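Periplasmic solute binding protein (Pectobacterium atrosepticum, PDB 4RY1) probably binds a sugar in the periplasm and hands it to an ABC-type membrane transporter, as expected of a family 1 bacterial solute-binding protein. Local coordinates at residues A[122-125]-A[126-130]; A[251-254]-A[255-259]; A[343-346]-A[347-350]. One frame throughout, in Å; residues are numbered along the deposited sequence.

Interaction 1. Residues A[122-125]-A[126-130]; sequences YNKT and TWDNA. With GOL (glycerol), chain D.
Tyr122 and Trp127 meet because both first torsions (chi1 -67° and -78°) set the ring anti to the carbonyl carbon, turning the tyrosine at the end of strand 107-123 and the indole of helix 124-130 into one another where strand passes into helix. Asn123 is the N-cap of that helix: with CG anti to its own backbone N, its OD1 reaches forward to the first turn and accepts a weak capping bond from Thr126 N. The main-chain oxygen of Asn123 is held more firmly, Trp127 N approaching Asn123 O at 3.2 Å with an almost straight N-H...O angle of 175°. Asn123 O also lies in the plane of the indole, at its edge, 3.2 Å from Trp127 CD1. The two aromatic planes are inclined obliquely, with Tyr122 CD1 3.4 Å from Trp127 NE1 and Tyr122 CE1 running on beside Trp127 CZ2. The indole N-H is satisfied by Ala244 O, and Tyr134 stacks on Tyr122 while meeting Trp127 edge-to-face, which pins both rings on the buried side. On the outer side, Lys124 is extended through its first three torsions and bends only at the last, bringing Lys124 NZ 3.0 Å from Asp128 OD2 in a salt bridge that uses the syn lone pair of the carboxylate. A glycerol, probably from the crystallisation liquor, bridges this i to i+4 pair: Lys124 NZ donates to its O1 at 2.9 Å and more weakly to its O2, and glycerol O2 in turn donates a hydrogen bond to Asp128 OD1 at 2.6 Å.

Interaction 2. Residues A[251-254]-A[255-259]; sequences SAIY and TYSSN
Ile253 and Ser257 form the close-knit part of this turn, with the backbone N and the hydroxyl of Ser257 both close to one main-chain oxygen. Ile253 O accepts from Ser257 N at 2.8 Å, a bond bent to 139° at the hydrogen, and Ser257 OG lies 3.0 Å from Ile253 O because its first torsion of -73° folds the hydroxyl back beside the backbone N. Ser257 OG also rests against Ile253 CG2, and Leu346 of helix 346-356 covers both residues. One residue earlier, Tyr256 N makes the straighter bond to Ala252 O (3.0 Å, 166°), and Ala252 O also lies in the plane of the Tyr256 ring, 3.4 Å from Tyr256 CD1 at its edge. Beside that ring Ala252 CB makes a loose apolar touch, 4.3 Å from Tyr256 CD1. These i to i+4 bonds define the short helix 253-257, which follows strand 245-249 of the main sheet in this solute-binding fold; Tyr256 OH reaches on to Ala162 O. The side facing water is looser: a water spans the first turn, donating to Ser251 O and accepting from Thr255 N. At the far end, the exposed Ser258 turns its hydroxyl back between its backbone N and carbonyl carbon, and Ser258 OG donates to Thr255 O at 2.7 Å.

Interaction 3. Residues A[343-346]-A[347-350]; sequences PGNL and LANA
Asn345 OD1 accepts a hydrogen bond from Ala348 N at 3.0 Å, with an N-H...O angle of 163° and the donor tilted slightly from the plane of the side-chain carbonyl. Asn345 CG stands anti to the backbone N (chi1 -178°), which carries OD1 forward over the first turn; there Asn345 OD1 is also 3.0 Å from Leu347 N. The other end of the same amide is engaged as well: Asn345 ND2 is hydrogen-bonded to Tyr254 OH of helix 253-257, so the capping group is held at both its oxygen and its nitrogen and its rotation is fixed. A second asparagine reaches back in the opposite chain direction. Asn349 ND2 donates to Pro343 O at 2.9 Å; that oxygen lies in the plane of the Asn349 amide, whereas the nitrogen sits well above the plane of the proline carbonyl and off its lone pairs. A water links the same ND2 weakly to Gly344 O, so the loop before the helix is tied to the first turn by a direct and a water-mediated bridge. Main-chain bonds from Asn349 N to Asn345 O and from Ala350 N to Leu346 O, each 2.9 Å, carry the helix forward. Around this polar frame the packing is modest: Leu347 CB lies 3.4 Å from Asn345 OD1, and Ala348 CB nestles against the Asn345 backbone oxygen. Leu346 and Ala350 turn to Ile253 and to strands 107-123 and 266-268, while Leu347 meets Tyr254 and Leu321. The ensemble is a classic asparagine N-cap, starting helix 346-356 at the end of an irregular loop and seating its first turn on the sheet and on helix 253-257.

Along the chain the three contacts follow in series, each at the first turn of a helix: 124-130, 253-257 and 346-356. Interactions 2 and 3 have centres about 12 Å apart and touch directly, Ile253 CD1 packing on Ala350 CB at 3.5 Å and Tyr254 CE1 on Leu347 CB at 3.8 Å. Interaction 1 stands apart, its centre about 18 Å from each of the others. The common element is the mixed sheet: strand 107-123 runs into interaction 1, its neighbour 245-249 precedes interaction 2, and helix 346-356 of interaction 3 lies against strands 107-123 and 266-268. Segments distant in sequence thus converge on one sheet of the solute-binding fold.

Interaction 1. Residues A[122-125]-A[126-130]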
loop_
_atom_site.group_PDB
_atom_site.type_symbol
_atom_site.label_atom_id
_atom_site.label_comp_id
_atom_site.label_asym_id
_atom_site.label_seq_id
_atom_site.Cartn_x
_atom_site.Cartn_y
_atom_site.Cartn_z
ATOM N N TYR A 122 -12.636 0.442 10.129
ATOM C CA TYR A 122 -13.844 -0.273 10.487
ATOM C C TYR A 122 -15.079 0.567 10.258
ATOM O O TYR A 122 -15.048 1.790 10.400
ATOM C CB TYR A 122 -13.799 -0.687 11.958
ATOM C CG TYR A 122 -12.769 -1.716 12.344
ATOM C CD1 TYR A 122 -12.686 -2.945 11.676
ATOM C CD2 TYR A 122 -11.906 -1.500 13.432
ATOM C CE1 TYR A 122 -11.778 -3.920 12.076
ATOM C CE2 TYR A 122 -10.995 -2.470 13.831
ATOM C CZ TYR A 122 -10.917 -3.671 13.159
ATOM O OH TYR A 122 -10.033 -4.660 13.564
ATOM N N ASN A 123 -16.175 -0.125 9.952
ATOM C CA ASN A 123 -17.493 0.481 9.839
ATOM C C ASN A 123 -18.142 0.448 11.219
ATOM O O ASN A 123 -18.619 -0.591 11.698
ATOM C CB ASN A 123 -18.367 -0.256 8.830
ATOM C CG ASN A 123 -19.677 0.466 8.572
ATOM O OD1 ASN A 123 -20.306 0.957 9.513
ATOM N ND2 ASN A 123 -20.077 0.571 7.305
ATOM N N LYS A 124 -18.120 1.603 11.859
ATOM C CA LYS A 124 -18.581 1.718 13.247
ATOM C C LYS A 124 -20.010 1.212 13.444
ATOM O O LYS A 124 -20.322 0.524 14.418
ATOM C CB LYS A 124 -18.502 3.169 13.701
ATOM C CG LYS A 124 -19.055 3.403 15.100
ATOM C CD LYS A 124 -19.010 4.888 15.463
ATOM C CE LYS A 124 -19.913 5.264 16.624
ATOM N NZ LYS A 124 -19.495 4.552 17.855
ATOM N N THR A 125 -20.874 1.577 12.512
ATOM C CA THR A 125 -22.299 1.248 12.610
ATOM C C THR A 125 -22.493 -0.264 12.697
ATOM O O THR A 125 -23.199 -0.786 13.555
ATOM C CB THR A 125 -23.079 1.832 11.423
ATOM O OG1 THR A 125 -22.836 3.242 11.360
ATOM C CG2 THR A 125 -24.585 1.592 11.552
ATOM N N THR A 126 -21.836 -0.968 11.802
ATOM C CA THR A 126 -21.921 -2.432 11.792
ATOM C C THR A 126 -21.394 -3.113 13.072
ATOM O O THR A 126 -22.049 -3.996 13.624
ATOM C CB THR A 126 -21.223 -3.012 10.563
ATOM O OG1 THR A 126 -21.671 -2.305 9.400
ATOM C CG2 THR A 126 -21.560 -4.479 10.439
ATOM N N TRP A 127 -20.207 -2.718 13.526
ATOM C CA TRP A 127 -19.642 -3.267 14.771
ATOM C C TRP A 127 -20.561 -3.006 15.985
ATOM O O TRP A 127 -20.775 -3.890 16.825
ATOM C CB TRP A 127 -18.232 -2.686 15.015
ATOM C CG TRP A 127 -17.179 -3.349 14.144
ATOM C CD1 TRP A 127 -16.903 -3.077 12.806
ATOM C CD2 TRP A 127 -16.308 -4.433 14.517
ATOM N NE1 TRP A 127 -15.904 -3.897 12.367
ATOM C CE2 TRP A 127 -15.523 -4.743 13.380
ATOM C CE3 TRP A 127 -16.104 -5.171 15.695
ATOM C CZ2 TRP A 127 -14.567 -5.750 13.380
ATOM C CZ3 TRP A 127 -15.137 -6.185 15.688
ATOM C CH2 TRP A 127 -14.384 -6.458 14.532
ATOM N N ASP A 128 -21.099 -1.793 16.052
ATOM C CA ASP A 128 -22.062 -1.387 17.104
ATOM C C ASP A 128 -23.355 -2.229 17.019
ATOM O O ASP A 128 -23.864 -2.698 18.038
ATOM C CB ASP A 128 -22.396 0.116 17.009
ATOM C CG ASP A 128 -21.273 1.014 17.526
ATOM O OD1 ASP A 128 -20.308 0.494 18.127
ATOM O OD2 ASP A 128 -21.371 2.242 17.324
ATOM N N ASN A 129 -23.859 -2.451 15.806
ATOM C CA ASN A 129 -25.047 -3.309 15.608
ATOM C C ASN A 129 -24.806 -4.774 16.024
ATOM O O ASN A 129 -25.695 -5.427 16.561
ATOM C CB ASN A 129 -25.555 -3.236 14.161
ATOM C CG ASN A 129 -26.156 -1.879 13.807
ATOM O OD1 ASN A 129 -26.445 -1.049 14.677
ATOM N ND2 ASN A 129 -26.390 -1.667 12.519
ATOM N N ALA A 130 -23.608 -5.280 15.757
ATOM C CA ALA A 130 -23.191 -6.615 16.239
ATOM C C ALA A 130 -22.976 -6.691 17.756
ATOM O O ALA A 130 -22.957 -7.777 18.318
ATOM C CB ALA A 130 -21.919 -7.062 15.537
HETATM C C1 GOL D . -15.915 2.763 18.561
HETATM O O1 GOL D . -16.709 3.736 17.883
HETATM C C2 GOL D . -16.795 1.650 19.131
HETATM O O2 GOL D . -18.178 1.864 18.816
HETATM C C3 GOL D . -16.313 0.310 18.586
HETATM O O3 GOL D . -15.463 -0.276 19.597
#

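Interaction 2. Residues A[251-254]-A[255-259]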
loop_
_atom_site.group_PDB
_atom_site.type_symbol
_atom_site.label_atom_id
_atom_site.label_comp_id
_atom_site.label_asym_id
_atom_site.label_seq_id
_atom_site.Cartn_x
_atom_site.Cartn_y
_atom_site.Cartn_z
ATOM N N SER A 251 -2.845 5.235 2.611
ATOM C CA SER A 251 -2.890 5.928 1.309
ATOM C C SER A 251 -4.056 5.466 0.415
ATOM O O SER A 251 -4.335 6.085 -0.613
ATOM C CB SER A 251 -1.559 5.716 0.582
ATOM O OG SER A 251 -1.341 4.347 0.339
ATOM N N ALA A 252 -4.734 4.392 0.810
ATOM C CA ALA A 252 -5.906 3.882 0.083
ATOM C C ALA A 252 -7.238 4.285 0.710
ATOM O O ALA A 252 -8.301 3.995 0.177
ATOM C CB ALA A 252 -5.848 2.363 0.021
ATOM N N ILE A 253 -7.183 4.905 1.877
ATOM C CA ILE A 253 -8.416 5.269 2.584
ATOM C C ILE A 253 -9.352 6.120 1.727
ATOM O O ILE A 253 -10.543 5.850 1.693
ATOM C CB ILE A 253 -8.086 5.962 3.924
ATOM C CG1 ILE A 253 -7.518 4.924 4.906
ATOM C CG2 ILE A 253 -9.307 6.683 4.487
ATOM C CD1 ILE A 253 -6.889 5.536 6.145
ATOM N N TYR A 254 -8.818 7.118 1.020
ATOM C CA TYR A 254 -9.671 8.001 0.207
ATOM C C TYR A 254 -10.400 7.182 -0.856
ATOM O O TYR A 254 -11.592 7.340 -1.075
ATOM C CB TYR A 254 -8.862 9.139 -0.435
ATOM C CG TYR A 254 -8.692 10.366 0.428
ATOM C CD1 TYR A 254 -8.639 10.275 1.815
ATOM C CD2 TYR A 254 -8.572 11.609 -0.144
ATOM C CE1 TYR A 254 -8.490 11.404 2.602
ATOM C CE2 TYR A 254 -8.417 12.738 0.636
ATOM C CZ TYR A 254 -8.378 12.625 2.016
ATOM O OH TYR A 254 -8.257 13.746 2.827
ATOM N N THR A 255 -9.674 6.277 -1.498
ATOM C CA THR A 255 -10.274 5.396 -2.502
ATOM C C THR A 255 -11.414 4.550 -1.935
ATOM O O THR A 255 -12.487 4.416 -2.539
ATOM C CB THR A 255 -9.216 4.483 -3.131
ATOM O OG1 THR A 255 -8.197 5.290 -3.739
ATOM C CG2 THR A 255 -9.847 3.553 -4.157
ATOM N N TYR A 256 -11.176 3.925 -0.783
ATOM C CA TYR A 256 -12.222 3.082 -0.166
ATOM C C TYR A 256 -13.373 3.874 0.445
ATOM O O TYR A 256 -14.481 3.357 0.606
ATOM C CB TYR A 256 -11.633 2.059 0.834
ATOM C CG TYR A 256 -11.024 0.904 0.072
ATOM C CD1 TYR A 256 -9.848 1.075 -0.626
ATOM C CD2 TYR A 256 -11.667 -0.338 -0.013
ATOM C CE1 TYR A 256 -9.292 0.055 -1.372
ATOM C CE2 TYR A 256 -11.124 -1.373 -0.773
ATOM C CZ TYR A 256 -9.926 -1.175 -1.439
ATOM O OH TYR A 256 -9.342 -2.140 -2.239
ATOM N N SER A 257 -13.116 5.140 0.747
ATOM C CA SER A 257 -14.136 6.030 1.263
ATOM C C SER A 257 -15.020 6.602 0.154
ATOM O O SER A 257 -16.137 7.043 0.419
ATOM C CB SER A 257 -13.472 7.188 2.013
ATOM O OG SER A 257 -12.949 6.762 3.253
ATOM N N SER A 258 -14.523 6.538 -1.084
ATOM C CA SER A 258 -15.030 7.362 -2.204
ATOM C C SER A 258 -16.495 7.080 -2.553
ATOM O O SER A 258 -17.243 7.992 -2.890
ATOM C CB SER A 258 -14.123 7.223 -3.447
ATOM O OG SER A 258 -14.195 5.932 -4.061
ATOM N N ASN A 259 -16.911 5.823 -2.438
ATOM C CA ASN A 259 -18.297 5.434 -2.778
ATOM C C ASN A 259 -19.197 5.116 -1.562
ATOM O O ASN A 259 -20.315 4.606 -1.723
ATOM C CB ASN A 259 -18.282 4.259 -3.767
ATOM C CG ASN A 259 -17.435 4.543 -5.005
ATOM O OD1 ASN A 259 -17.567 5.590 -5.641
ATOM N ND2 ASN A 259 -16.578 3.607 -5.361
HETATM O O HOH W 1 -6.673 6.754 -1.939
#

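Interaction 3. Residues A[343-346]-A[347-350]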
loop_
_atom_site.group_PDB
_atom_site.type_symbol
_atom_site.label_atom_id
_atom_site.label_comp_id
_atom_site.label_asym_id
_atom_site.label_seq_id
_atom_site.Cartn_x
_atom_site.Cartn_y
_atom_site.Cartn_z
ATOM N N PRO A 343 -8.526 16.752 12.834
ATOM C CA PRO A 343 -8.847 15.530 13.589
ATOM C C PRO A 343 -10.098 14.780 13.127
ATOM O O PRO A 343 -10.354 13.681 13.622
ATOM C CB PRO A 343 -8.997 16.017 15.029
ATOM C CG PRO A 343 -8.485 17.407 15.061
ATOM C CD PRO A 343 -8.477 17.947 13.680
ATOM N N GLY A 344 -10.848 15.367 12.188
ATOM C CA GLY A 344 -12.026 14.721 11.585
ATOM C C GLY A 344 -11.684 13.882 10.361
ATOM O O GLY A 344 -12.540 13.197 9.803
ATOM N N ASN A 345 -10.427 13.954 9.939
ATOM C CA ASN A 345 -9.996 13.360 8.686
ATOM C C ASN A 345 -9.479 11.950 8.933
ATOM O O ASN A 345 -8.554 11.741 9.711
ATOM C CB ASN A 345 -8.932 14.241 8.027
ATOM C CG ASN A 345 -8.499 13.687 6.692
ATOM O OD1 ASN A 345 -7.774 12.700 6.648
ATOM N ND2 ASN A 345 -8.964 14.295 5.611
ATOM N N LEU A 346 -10.094 10.982 8.258
ATOM C CA LEU A 346 -9.807 9.566 8.527
ATOM C C LEU A 346 -8.350 9.181 8.180
ATOM O O LEU A 346 -7.716 8.397 8.885
ATOM C CB LEU A 346 -10.799 8.662 7.783
ATOM C CG LEU A 346 -10.677 7.161 7.993
ATOM C CD1 LEU A 346 -10.740 6.751 9.462
ATOM C CD2 LEU A 346 -11.778 6.476 7.206
ATOM N N LEU A 347 -7.849 9.704 7.060
ATOM C CA LEU A 347 -6.447 9.485 6.701
ATOM C C LEU A 347 -5.499 10.023 7.787
ATOM O O LEU A 347 -4.604 9.337 8.236
ATOM C CB LEU A 347 -6.142 10.079 5.329
ATOM C CG LEU A 347 -4.653 10.322 4.991
ATOM C CD1 LEU A 347 -3.827 9.041 5.006
ATOM C CD2 LEU A 347 -4.562 11.022 3.648
ATOM N N ALA A 348 -5.750 11.254 8.239
ATOM C CA ALA A 348 -4.905 11.856 9.258
ATOM C C ALA A 348 -4.964 11.017 10.523
ATOM O O ALA A 348 -3.965 10.781 11.184
ATOM C CB ALA A 348 -5.375 13.264 9.554
ATOM N N ASN A 349 -6.160 10.566 10.857
ATOM C CA ASN A 349 -6.330 9.777 12.081
ATOM C C ASN A 349 -5.596 8.416 11.996
ATOM O O ASN A 349 -4.892 7.991 12.927
ATOM C CB ASN A 349 -7.825 9.576 12.366
ATOM C CG ASN A 349 -8.504 10.858 12.855
ATOM O OD1 ASN A 349 -7.868 11.708 13.466
ATOM N ND2 ASN A 349 -9.786 10.990 12.581
ATOM N N ALA A 350 -5.741 7.744 10.854
ATOM C CA ALA A 350 -5.041 6.472 10.633
ATOM C C ALA A 350 -3.515 6.628 10.624
ATOM O O ALA A 350 -2.779 5.832 11.212
ATOM C CB ALA A 350 -5.505 5.861 9.328
HETATM O O HOH W 2 -12.149 10.448 10.983
#